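Local coordinates for protein glucoamylase (Thermoanaerobacterium thermosaccharolyticum, PDB 1LF6) that hydrolyses terminal 1,4-linked alpha-D-glucose residues one after another from the non-reducing ends of starch-type chains, releasing beta-D-glucose, at residues A[125-130]-A[262-267]; A[188-193]-A[244-249]. All coordinates share one frame; numbering follows the deposited sequence.

Overall arrangement
Both contacts lie in the N-terminal beta-sandwich region, of the glucodextranase N type, with centres about 10 Å apart and each about 26 Å from the centre of the chain. The chain order is 125-130, 188-193, 244-249, 262-267, placing both strands of contact 2 between the segments of contact 1. Contact 2 pairs strands 186-192 and 243-251 of the large antiparallel sheet; contact 1 ties the turn that follows strand 118-126 of the same sheet to helix 254-266, which follows strand 243-251. Leu-265 and Thr-264 of that helix pack on Val-247, joining the contacts directly. Both are remote from the probable catalytic glutamates; contact 2 is part of the sheet, while contact 1 fastens the helix packed against it.

Contact 1 (A[125-130]-A[262-267]); sequences FTDVKR and LETLGE
Asp-127 OD1 takes two bonds, from Thr-264 OG1 at 2.8 Å across the contact and from Arg-130 NH2 at 2.7 Å within its own segment. The threonine meets the anti lone pair, tip to tip with the aspartate, while the guanidinium comes to the syn side. The other oxygen, OD2, accepts Lys-129 N at 2.9 Å in an Asx turn, so both oxygens are held. Thr-264 OG1 is also bonded to Ser-132 OG. Arg-130 suits this place because its N-H groups can serve three acids: NE binds Glu-263 OE2 at 2.8 Å, on its anti side and 28° out of the carboxylate plane, and NH2 reaches Glu-267 OE2 at 3.0 Å. Glu-263 CB lies over the rim of one guanidinium face, 3.2 Å above the plane, and Lys-129 CB over that of the other. The bend at chi3 (69°) turns NE out of the extended line, toward Glu-263 OE2. The arginine's charge probably eases the repulsion among the three carboxylates, while a water links Lys-129 NZ to Glu-267 OE2. This salt-bridge network joins the loop after strand 118-126 to the C-terminal end of helix 254-266, beside strand 132-141, with Leu-272 of helix 269-284 touching Asp-127 and Glu-267.

Contact 2 (A[188-193]-A[244-249]); sequences TALSSN and FEIVLS
The Asn-193 amide and the Glu-245 carboxylate are stacked with their planes only 10° apart, the side chains crossing at about a right angle. The Phe-244 ring receives Ile-246 CG1 at its edge, in the ring plane. Asn-193 OD1 accepts Glu-245 N at 2.7 Å, the donor standing 62° out of the amide carbonyl plane, while Asn-193 N binds Glu-245 O at 3.1 Å. With CG between the backbone N and the carbonyl carbon (chi1 70°), the Asn-193 side chain is directed to the partner strand and supplies the acceptor just where strand 186-192 ends. Farther along, Ser-191 with Val-247 and Ala-189 with Ser-249 form antiparallel hydrogen-bonded pairs, Ser-191 N to Val-247 O measuring 2.8 Å. Between them Leu-190 and Leu-248 form a non-hydrogen-bonded pair. On this largely apolar face Leu-190 CD2 meets Ile-246 CG2 at 3.6 Å, and Ile-246 CD1 lies 4.0 Å from Ser-192 OG, which bonds Gly-195 O. An alanine at Ile-246 would probably open a gap beside Leu-190 CD2 and take the CG1 contact from the edge of the Phe-244 ring. Small Ser-191 and branched Val-247 suit the other face, where helix 254-266 packs. With Leu-190, Ile-246 and Leu-248 turned to strand 150-157 of the second sheet, this is the layered packing of a beta sandwich, here the super-beta-sandwich of this bacterial glucoamylase's N-terminal region.

Contact 1 (A[125-130]-A[262-267])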
loop_
_atom_site.group_PDB
_atom_site.type_symbol
_atom_site.label_atom_id
_atom_site.label_comp_id
_atom_site.label_asym_id
_atom_site.label_seq_id
_atom_site.Cartn_x
_atom_site.Cartn_y
_atom_site.Cartn_z
ATOM N N PHE A 125 -5.108 16.569 -6.950
ATOM C CA PHE A 125 -6.164 15.603 -7.234
ATOM C C PHE A 125 -6.110 15.285 -8.722
ATOM O O PHE A 125 -5.243 15.788 -9.432
ATOM C CB PHE A 125 -7.534 16.177 -6.857
ATOM C CG PHE A 125 -7.907 17.414 -7.623
ATOM C CD1 PHE A 125 -8.650 17.326 -8.797
ATOM C CD2 PHE A 125 -7.499 18.670 -7.181
ATOM C CE1 PHE A 125 -8.982 18.472 -9.519
ATOM C CE2 PHE A 125 -7.824 19.817 -7.895
ATOM C CZ PHE A 125 -8.567 19.720 -9.067
ATOM N N THR A 126 -7.024 14.453 -9.202
ATOM C CA THR A 126 -7.022 14.102 -10.615
ATOM C C THR A 126 -8.300 14.518 -11.336
ATOM O O THR A 126 -9.290 14.888 -10.707
ATOM C CB THR A 126 -6.819 12.591 -10.809
ATOM O OG1 THR A 126 -7.850 11.876 -10.118
ATOM C CG2 THR A 126 -5.457 12.165 -10.272
ATOM N N ASP A 127 -8.255 14.453 -12.662
ATOM C CA ASP A 127 -9.383 14.799 -13.511
ATOM C C ASP A 127 -10.269 13.562 -13.601
ATOM O O ASP A 127 -9.861 12.537 -14.145
ATOM C CB ASP A 127 -8.865 15.205 -14.899
ATOM C CG ASP A 127 -9.964 15.740 -15.816
ATOM O OD1 ASP A 127 -9.631 16.506 -16.742
ATOM O OD2 ASP A 127 -11.145 15.391 -15.620
ATOM N N VAL A 128 -11.478 13.654 -13.055
ATOM C CA VAL A 128 -12.400 12.523 -13.060
ATOM C C VAL A 128 -12.755 12.013 -14.457
ATOM O O VAL A 128 -13.112 10.846 -14.624
ATOM C CB VAL A 128 -13.713 12.871 -12.318
ATOM C CG1 VAL A 128 -13.414 13.208 -10.859
ATOM C CG2 VAL A 128 -14.408 14.046 -13.005
ATOM N N LYS A 129 -12.639 12.877 -15.461
ATOM C CA LYS A 129 -12.984 12.501 -16.831
ATOM C C LYS A 129 -11.856 11.993 -17.711
ATOM O O LYS A 129 -12.107 11.268 -18.675
ATOM C CB LYS A 129 -13.653 13.675 -17.547
ATOM C CG LYS A 129 -15.110 13.884 -17.195
ATOM C CD LYS A 129 -15.713 14.956 -18.084
ATOM C CE LYS A 129 -17.227 14.949 -18.007
ATOM N NZ LYS A 129 -17.820 15.888 -19.001
ATOM N N ARG A 130 -10.621 12.365 -17.401
ATOM C CA ARG A 130 -9.498 11.936 -18.223
ATOM C C ARG A 130 -8.228 11.673 -17.417
ATOM O O ARG A 130 -8.150 12.007 -16.238
ATOM C CB ARG A 130 -9.240 12.986 -19.302
ATOM C CG ARG A 130 -9.078 14.396 -18.750
ATOM C CD ARG A 130 -9.104 15.433 -19.866
ATOM N NE ARG A 130 -10.426 15.563 -20.477
ATOM C CZ ARG A 130 -11.427 16.274 -19.965
ATOM N NH1 ARG A 130 -12.594 16.331 -20.597
ATOM N NH2 ARG A 130 -11.263 16.939 -18.828
ATOM N N LEU A 262 -4.672 19.475 -22.670
ATOM C CA LEU A 262 -5.426 20.634 -23.135
ATOM C C LEU A 262 -6.871 20.584 -22.646
ATOM O O LEU A 262 -7.449 21.609 -22.291
ATOM C CB LEU A 262 -5.397 20.708 -24.666
ATOM C CG LEU A 262 -4.052 21.055 -25.313
ATOM C CD1 LEU A 262 -4.181 20.987 -26.829
ATOM C CD2 LEU A 262 -3.612 22.448 -24.877
ATOM N N GLU A 263 -7.459 19.394 -22.625
ATOM C CA GLU A 263 -8.833 19.269 -22.162
ATOM C C GLU A 263 -8.926 19.589 -20.673
ATOM O O GLU A 263 -9.824 20.311 -20.236
ATOM C CB GLU A 263 -9.353 17.861 -22.442
ATOM C CG GLU A 263 -9.599 17.591 -23.917
ATOM C CD GLU A 263 -9.993 16.158 -24.190
ATOM O OE1 GLU A 263 -10.406 15.858 -25.330
ATOM O OE2 GLU A 263 -9.885 15.324 -23.264
ATOM N N THR A 264 -7.989 19.061 -19.892
ATOM C CA THR A 264 -7.990 19.316 -18.459
ATOM C C THR A 264 -7.803 20.807 -18.184
ATOM O O THR A 264 -8.535 21.394 -17.387
ATOM C CB THR A 264 -6.880 18.506 -17.745
ATOM O OG1 THR A 264 -7.175 17.104 -17.840
ATOM C CG2 THR A 264 -6.784 18.906 -16.280
ATOM N N LEU A 265 -6.830 21.418 -18.852
ATOM C CA LEU A 265 -6.560 22.844 -18.680
ATOM C C LEU A 265 -7.760 23.699 -19.087
ATOM O O LEU A 265 -8.027 24.739 -18.486
ATOM C CB LEU A 265 -5.335 23.250 -19.506
ATOM C CG LEU A 265 -3.965 22.796 -18.989
ATOM C CD1 LEU A 265 -2.906 23.033 -20.058
ATOM C CD2 LEU A 265 -3.629 23.553 -17.710
ATOM N N GLY A 266 -8.482 23.255 -20.108
ATOM C CA GLY A 266 -9.635 24.003 -20.570
ATOM C C GLY A 266 -10.813 23.937 -19.617
ATOM O O GLY A 266 -11.746 24.735 -19.718
ATOM N N GLU A 267 -10.777 22.994 -18.682
ATOM C CA GLU A 267 -11.868 22.849 -17.730
ATOM C C GLU A 267 -11.724 23.843 -16.582
ATOM O O GLU A 267 -10.624 24.316 -16.298
ATOM C CB GLU A 267 -11.905 21.421 -17.181
ATOM C CG GLU A 267 -13.259 21.028 -16.616
ATOM C CD GLU A 267 -13.872 19.849 -17.349
ATOM O OE1 GLU A 267 -15.067 19.555 -17.122
ATOM O OE2 GLU A 267 -13.159 19.212 -18.147
HETATM O O HOH W 1 -15.504 17.875 -20.036
#

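Contact 2 (A[188-193]-A[244-249])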
loop_
_atom_site.group_PDB
_atom_site.type_symbol
_atom_site.label_atom_id
_atom_site.label_comp_id
_atom_site.label_asym_id
_atom_site.label_seq_id
_atom_site.Cartn_x
_atom_site.Cartn_y
_atom_site.Cartn_z
ATOM N N THR A 188 3.916 11.041 -21.396
ATOM C CA THR A 188 3.468 11.992 -20.392
ATOM C C THR A 188 3.663 13.399 -20.945
ATOM O O THR A 188 4.603 13.663 -21.702
ATOM C CB THR A 188 4.257 11.872 -19.069
ATOM O OG1 THR A 188 5.597 12.348 -19.256
ATOM C CG2 THR A 188 4.286 10.421 -18.601
ATOM N N ALA A 189 2.765 14.297 -20.562
ATOM C CA ALA A 189 2.822 15.680 -21.007
ATOM C C ALA A 189 2.669 16.594 -19.801
ATOM O O ALA A 189 1.663 16.534 -19.093
ATOM C CB ALA A 189 1.710 15.944 -22.015
ATOM N N LEU A 190 3.674 17.429 -19.563
ATOM C CA LEU A 190 3.649 18.362 -18.445
ATOM C C LEU A 190 3.306 19.749 -18.992
ATOM O O LEU A 190 3.970 20.236 -19.907
ATOM C CB LEU A 190 5.020 18.404 -17.771
ATOM C CG LEU A 190 5.121 18.862 -16.316
ATOM C CD1 LEU A 190 6.561 19.225 -16.017
ATOM C CD2 LEU A 190 4.233 20.053 -16.064
ATOM N N SER A 191 2.279 20.381 -18.433
ATOM C CA SER A 191 1.865 21.705 -18.890
ATOM C C SER A 191 1.582 22.673 -17.748
ATOM O O SER A 191 1.457 22.275 -16.588
ATOM C CB SER A 191 0.622 21.590 -19.777
ATOM O OG SER A 191 -0.480 21.078 -19.048
ATOM N N SER A 192 1.481 23.953 -18.096
ATOM C CA SER A 192 1.206 25.011 -17.128
ATOM C C SER A 192 0.111 25.914 -17.690
ATOM O O SER A 192 0.122 26.237 -18.876
ATOM C CB SER A 192 2.475 25.829 -16.875
ATOM O OG SER A 192 2.244 26.851 -15.925
ATOM N N ASN A 193 -0.834 26.316 -16.845
ATOM C CA ASN A 193 -1.919 27.178 -17.296
ATOM C C ASN A 193 -1.374 28.551 -17.691
ATOM O O ASN A 193 -1.985 29.268 -18.488
ATOM C CB ASN A 193 -2.987 27.317 -16.203
ATOM C CG ASN A 193 -2.514 28.134 -15.017
ATOM O OD1 ASN A 193 -1.415 27.933 -14.506
ATOM N ND2 ASN A 193 -3.354 29.058 -14.566
ATOM N N PHE A 244 -0.639 29.296 -9.775
ATOM C CA PHE A 244 -0.802 28.671 -11.082
ATOM C C PHE A 244 -1.248 27.212 -11.002
ATOM O O PHE A 244 -1.316 26.631 -9.922
ATOM C CB PHE A 244 0.525 28.742 -11.829
ATOM C CG PHE A 244 1.695 28.292 -10.999
ATOM C CD1 PHE A 244 2.235 29.129 -10.029
ATOM C CD2 PHE A 244 2.217 27.010 -11.145
ATOM C CE1 PHE A 244 3.278 28.697 -9.211
ATOM C CE2 PHE A 244 3.263 26.568 -10.330
ATOM C CZ PHE A 244 3.792 27.412 -9.362
ATOM N N GLU A 245 -1.530 26.625 -12.160
ATOM C CA GLU A 245 -1.976 25.242 -12.233
ATOM C C GLU A 245 -1.036 24.382 -13.077
ATOM O O GLU A 245 -0.781 24.690 -14.245
ATOM C CB GLU A 245 -3.380 25.176 -12.836
ATOM C CG GLU A 245 -4.402 26.046 -12.129
ATOM C CD GLU A 245 -5.770 26.002 -12.791
ATOM O OE1 GLU A 245 -6.683 26.705 -12.309
ATOM O OE2 GLU A 245 -5.931 25.268 -13.791
ATOM N N ILE A 246 -0.524 23.306 -12.485
ATOM C CA ILE A 246 0.364 22.394 -13.197
ATOM C C ILE A 246 -0.433 21.138 -13.537
ATOM O O ILE A 246 -1.098 20.561 -12.672
ATOM C CB ILE A 246 1.599 22.017 -12.335
ATOM C CG1 ILE A 246 2.452 23.263 -12.083
ATOM C CG2 ILE A 246 2.434 20.949 -13.043
ATOM C CD1 ILE A 246 2.964 23.934 -13.354
ATOM N N VAL A 247 -0.380 20.727 -14.799
ATOM C CA VAL A 247 -1.110 19.546 -15.235
ATOM C C VAL A 247 -0.206 18.511 -15.896
ATOM O O VAL A 247 0.594 18.838 -16.772
ATOM C CB VAL A 247 -2.243 19.918 -16.228
ATOM C CG1 VAL A 247 -2.982 18.664 -16.678
ATOM C CG2 VAL A 247 -3.208 20.894 -15.572
ATOM N N LEU A 248 -0.341 17.260 -15.459
ATOM C CA LEU A 248 0.431 16.156 -16.015
ATOM C C LEU A 248 -0.551 15.149 -16.594
ATOM O O LEU A 248 -1.355 14.556 -15.867
ATOM C CB LEU A 248 1.278 15.485 -14.934
ATOM C CG LEU A 248 2.052 14.236 -15.370
ATOM C CD1 LEU A 248 3.119 14.606 -16.390
ATOM C CD2 LEU A 248 2.687 13.583 -14.144
ATOM N N SER A 249 -0.491 14.966 -17.909
ATOM C CA SER A 249 -1.387 14.041 -18.580
ATOM C C SER A 249 -0.643 12.841 -19.151
ATOM O O SER A 249 0.575 12.883 -19.346
ATOM C CB SER A 249 -2.153 14.778 -19.683
ATOM O OG SER A 249 -2.901 15.850 -19.129
#